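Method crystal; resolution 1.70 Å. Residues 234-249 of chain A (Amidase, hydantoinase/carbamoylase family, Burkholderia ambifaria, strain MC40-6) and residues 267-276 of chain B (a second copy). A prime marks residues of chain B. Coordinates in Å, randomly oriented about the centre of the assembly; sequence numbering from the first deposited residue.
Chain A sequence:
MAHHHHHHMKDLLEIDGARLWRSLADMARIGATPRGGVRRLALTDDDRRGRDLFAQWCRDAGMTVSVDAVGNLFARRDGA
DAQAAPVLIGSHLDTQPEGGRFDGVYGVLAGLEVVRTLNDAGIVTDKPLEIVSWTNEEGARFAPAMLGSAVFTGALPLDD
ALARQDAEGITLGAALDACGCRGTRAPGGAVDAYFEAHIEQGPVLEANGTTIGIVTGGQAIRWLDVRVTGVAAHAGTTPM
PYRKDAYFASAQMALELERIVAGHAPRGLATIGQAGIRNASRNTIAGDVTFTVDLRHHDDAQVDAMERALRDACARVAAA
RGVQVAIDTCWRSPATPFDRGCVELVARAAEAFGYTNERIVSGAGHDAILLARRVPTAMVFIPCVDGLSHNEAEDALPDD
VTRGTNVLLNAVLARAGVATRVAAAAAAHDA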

# COMPACT_ATOMS: atom_id res chain seq x y z
N HIS A 234 -17.22 6.52 -3.59
CA HIS A 234 -16.79 7.74 -2.92
C HIS A 234 -17.00 7.62 -1.41
O HIS A 234 -18.05 7.15 -0.95
CB HIS A 234 -17.55 8.94 -3.50
CG HIS A 234 -17.07 10.27 -3.02
ND1 HIS A 234 -17.44 10.78 -1.79
CD2 HIS A 234 -16.30 11.22 -3.61
CE1 HIS A 234 -16.89 11.97 -1.63
NE2 HIS A 234 -16.20 12.27 -2.73
N ALA A 235 -16.00 8.05 -0.63
CA ALA A 235 -16.00 7.90 0.83
C ALA A 235 -17.08 8.72 1.52
O ALA A 235 -17.39 8.45 2.69
CB ALA A 235 -14.63 8.30 1.41
N GLY A 236 -17.61 9.74 0.86
CA GLY A 236 -18.61 10.56 1.52
C GLY A 236 -20.02 10.28 1.05
O GLY A 236 -20.96 10.38 1.85
N THR A 237 -20.18 9.91 -0.23
CA THR A 237 -21.52 9.76 -0.80
C THR A 237 -22.10 8.37 -0.61
O THR A 237 -23.26 8.15 -0.96
CB THR A 237 -21.55 10.05 -2.30
OG1 THR A 237 -20.80 9.03 -2.97
CG2 THR A 237 -20.97 11.41 -2.64
N THR A 238 -21.30 7.41 -0.12
CA THR A 238 -21.67 6.00 -0.10
C THR A 238 -21.91 5.58 1.34
O THR A 238 -20.95 5.41 2.10
CB THR A 238 -20.56 5.14 -0.71
OG1 THR A 238 -20.14 5.69 -1.98
CG2 THR A 238 -21.04 3.69 -0.91
N PRO A 239 -23.16 5.42 1.78
CA PRO A 239 -23.40 4.95 3.15
C PRO A 239 -22.81 3.56 3.37
O PRO A 239 -22.62 2.78 2.43
CB PRO A 239 -24.92 4.94 3.26
CG PRO A 239 -25.36 5.93 2.23
CD PRO A 239 -24.41 5.75 1.10
N MET A 240 -22.52 3.27 4.64
CA MET A 240 -21.84 2.02 4.96
C MET A 240 -22.55 0.78 4.42
O MET A 240 -21.84 -0.11 3.91
CB MET A 240 -21.62 1.90 6.48
CG MET A 240 -20.81 3.08 7.06
SD MET A 240 -19.15 3.31 6.39
CE MET A 240 -18.32 1.86 7.08
N PRO A 241 -23.88 0.64 4.48
CA PRO A 241 -24.50 -0.62 4.01
C PRO A 241 -24.34 -0.89 2.53
O PRO A 241 -24.48 -2.05 2.11
CB PRO A 241 -25.97 -0.44 4.38
CG PRO A 241 -25.96 0.49 5.54
CD PRO A 241 -24.86 1.47 5.21
N TYR A 242 -24.03 0.13 1.71
CA TYR A 242 -23.83 -0.04 0.28
C TYR A 242 -22.42 -0.47 -0.09
O TYR A 242 -22.17 -0.74 -1.27
CB TYR A 242 -24.13 1.25 -0.45
CG TYR A 242 -25.56 1.69 -0.32
CD1 TYR A 242 -25.98 2.39 0.80
CD2 TYR A 242 -26.50 1.40 -1.30
CE1 TYR A 242 -27.28 2.80 0.95
CE2 TYR A 242 -27.82 1.81 -1.15
CZ TYR A 242 -28.19 2.51 -0.02
OH TYR A 242 -29.49 2.94 0.16
N ARG A 243 -21.49 -0.49 0.86
CA ARG A 243 -20.09 -0.60 0.52
C ARG A 243 -19.65 -2.03 0.33
O ARG A 243 -20.17 -2.96 0.95
CB ARG A 243 -19.22 0.03 1.61
CG ARG A 243 -19.52 1.50 1.79
CD ARG A 243 -18.67 2.11 2.85
NE ARG A 243 -18.93 3.55 2.86
CZ ARG A 243 -18.04 4.46 3.20
NH1 ARG A 243 -16.83 4.09 3.59
NH2 ARG A 243 -18.38 5.76 3.15
N LYS A 244 -18.64 -2.19 -0.53
CA LYS A 244 -17.92 -3.44 -0.76
C LYS A 244 -16.45 -3.08 -0.59
O LYS A 244 -15.70 -2.88 -1.55
CB LYS A 244 -18.27 -4.00 -2.12
CG LYS A 244 -19.74 -4.41 -2.19
CD LYS A 244 -20.11 -4.95 -3.55
CE LYS A 244 -21.57 -5.34 -3.63
NZ LYS A 244 -21.98 -5.55 -5.05
N ASP A 245 -16.04 -2.95 0.67
CA ASP A 245 -14.76 -2.33 1.01
C ASP A 245 -13.68 -3.41 1.03
O ASP A 245 -13.64 -4.24 1.94
CB ASP A 245 -14.88 -1.61 2.36
CG ASP A 245 -13.63 -0.85 2.73
OD1 ASP A 245 -12.53 -1.37 2.52
OD2 ASP A 245 -13.73 0.28 3.26
N ALA A 246 -12.80 -3.38 0.03
CA ALA A 246 -11.77 -4.41 -0.07
C ALA A 246 -10.72 -4.30 1.02
O ALA A 246 -10.04 -5.29 1.28
CB ALA A 246 -11.09 -4.38 -1.45
N TYR A 247 -10.57 -3.13 1.66
CA TYR A 247 -9.54 -3.00 2.69
C TYR A 247 -10.03 -3.53 4.03
O TYR A 247 -9.32 -4.26 4.72
CB TYR A 247 -9.06 -1.55 2.81
CG TYR A 247 -7.93 -1.49 3.81
CD1 TYR A 247 -6.66 -1.93 3.46
CD2 TYR A 247 -8.16 -1.10 5.13
CE1 TYR A 247 -5.63 -1.93 4.39
CE2 TYR A 247 -7.14 -1.11 6.06
CZ TYR A 247 -5.88 -1.52 5.68
OH TYR A 247 -4.86 -1.52 6.59
N PHE A 248 -11.25 -3.18 4.44
CA PHE A 248 -11.78 -3.79 5.65
C PHE A 248 -11.82 -5.31 5.47
O PHE A 248 -11.56 -6.06 6.42
CB PHE A 248 -13.18 -3.26 5.98
CG PHE A 248 -13.20 -1.92 6.70
CD1 PHE A 248 -12.16 -1.51 7.52
CD2 PHE A 248 -14.31 -1.10 6.58
CE1 PHE A 248 -12.22 -0.27 8.19
CE2 PHE A 248 -14.38 0.14 7.23
CZ PHE A 248 -13.33 0.54 8.03
N ALA A 249 -12.13 -5.77 4.26
CA ALA A 249 -12.14 -7.20 4.01
C ALA A 249 -10.74 -7.79 4.20
O ALA A 249 -10.58 -8.85 4.83
CB ALA A 249 -12.67 -7.51 2.60
N ARG B 267 -25.26 8.01 10.50
CA ARG B 267 -24.66 9.23 9.98
C ARG B 267 -23.13 9.18 9.93
O ARG B 267 -22.53 9.94 9.16
CB ARG B 267 -25.10 10.42 10.82
CG ARG B 267 -26.58 10.69 10.70
CD ARG B 267 -27.01 11.81 11.63
NE ARG B 267 -28.30 12.36 11.23
CZ ARG B 267 -28.87 13.43 11.78
NH1 ARG B 267 -28.24 14.08 12.75
NH2 ARG B 267 -30.04 13.85 11.34
N GLY B 268 -22.50 8.30 10.70
CA GLY B 268 -21.05 8.22 10.72
C GLY B 268 -20.55 7.33 9.59
O GLY B 268 -21.14 6.29 9.30
N LEU B 269 -19.47 7.77 8.94
CA LEU B 269 -18.80 6.99 7.90
C LEU B 269 -17.30 6.99 8.14
O LEU B 269 -16.76 7.94 8.69
CB LEU B 269 -19.04 7.57 6.50
CG LEU B 269 -20.49 7.83 6.11
CD1 LEU B 269 -20.46 8.61 4.78
CD2 LEU B 269 -21.32 6.52 6.01
N ALA B 270 -16.63 5.94 7.69
CA ALA B 270 -15.17 5.97 7.72
C ALA B 270 -14.62 5.09 6.63
O ALA B 270 -15.17 4.03 6.31
CB ALA B 270 -14.59 5.52 9.07
N THR B 271 -13.49 5.53 6.09
CA THR B 271 -12.89 4.92 4.91
C THR B 271 -11.39 4.95 5.07
O THR B 271 -10.82 6.02 5.28
CB THR B 271 -13.27 5.70 3.65
OG1 THR B 271 -14.68 5.96 3.62
CG2 THR B 271 -12.85 4.93 2.40
N ILE B 272 -10.74 3.80 4.91
CA ILE B 272 -9.29 3.74 4.82
C ILE B 272 -8.99 3.59 3.33
O ILE B 272 -9.12 2.50 2.75
CB ILE B 272 -8.69 2.61 5.66
CG1 ILE B 272 -8.97 2.89 7.15
CG2 ILE B 272 -7.19 2.48 5.37
CD1 ILE B 272 -8.55 1.72 8.07
N GLY B 273 -8.64 4.70 2.71
CA GLY B 273 -8.45 4.75 1.27
C GLY B 273 -7.03 4.55 0.78
O GLY B 273 -6.82 4.18 -0.38
N GLN B 274 -6.03 4.81 1.62
CA GLN B 274 -4.65 4.55 1.26
C GLN B 274 -4.00 3.77 2.38
O GLN B 274 -4.32 4.00 3.56
CB GLN B 274 -3.84 5.85 1.03
CG GLN B 274 -4.45 6.78 0.01
CD GLN B 274 -3.65 8.05 -0.20
OE1 GLN B 274 -2.72 8.36 0.56
NE2 GLN B 274 -3.98 8.78 -1.24
N ALA B 275 -3.16 2.80 2.02
CA ALA B 275 -2.50 2.01 3.05
C ALA B 275 -1.34 1.26 2.42
O ALA B 275 -1.43 0.82 1.25
CB ALA B 275 -3.47 1.03 3.73
N GLY B 276 -0.26 1.11 3.18
CA GLY B 276 0.88 0.38 2.66
C GLY B 276 1.85 0.00 3.76
O GLY B 276 2.00 0.70 4.76
O HOH W 1 -15.57 8.07 4.91
O HOH W 2 -15.78 1.61 4.57
O HOH W 3 -11.91 1.29 4.94
O HOH W 4 -11.56 1.52 1.83

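Much of the polar contact between these stretches runs through water. Asp245 OD2 accepts from three waters, each of which also bonds chain B backbone. Water 2 donates to Ala270′ O, with 3.0 Å between the water O and Ala270′ O, and accepts from Arg243 NH1. Water 3 accepts from Ile272′ N, and water 4 donates to Ile272′ O. The other carboxylate oxygen, Asp245 OD1, caps the helix by accepting from the backbone N of Tyr247 and Phe248. One side chain thus caps the helix and binds three bridging waters.

A direct hydrogen bond runs from Arg243 NH1 to Thr271′ OG1, at 2.8 Å. The hydroxyl lies at the edge of the guanidinium, near its plane, where N-H groups point. Within chain A, Arg243 NE and NH2 donate to Thr238 O, and NH2 also donates to Ala235 O. These bonds tie the guanidinium to its own loop.

Strand 269-271 of chain B lies along the chain A loop: Ala235 CA is 5.9 Å from Thr271′ CA, and Met240 CA is 6.5 Å from Leu269′ CA. Apolar contacts lie beyond the polar centre. Leu269′ packs against the loop and the 3-10 turn; its CD2 is 3.6 Å from Met240 CG. Toward the helix, Ile272′ CG2 sits over one face of the Tyr247 ring, 4.0 Å from the centroid, a CH-pi contact. Ala275′ CB lies 3.7 Å from Tyr247 CE1. Ala270′ N is buried without a partner.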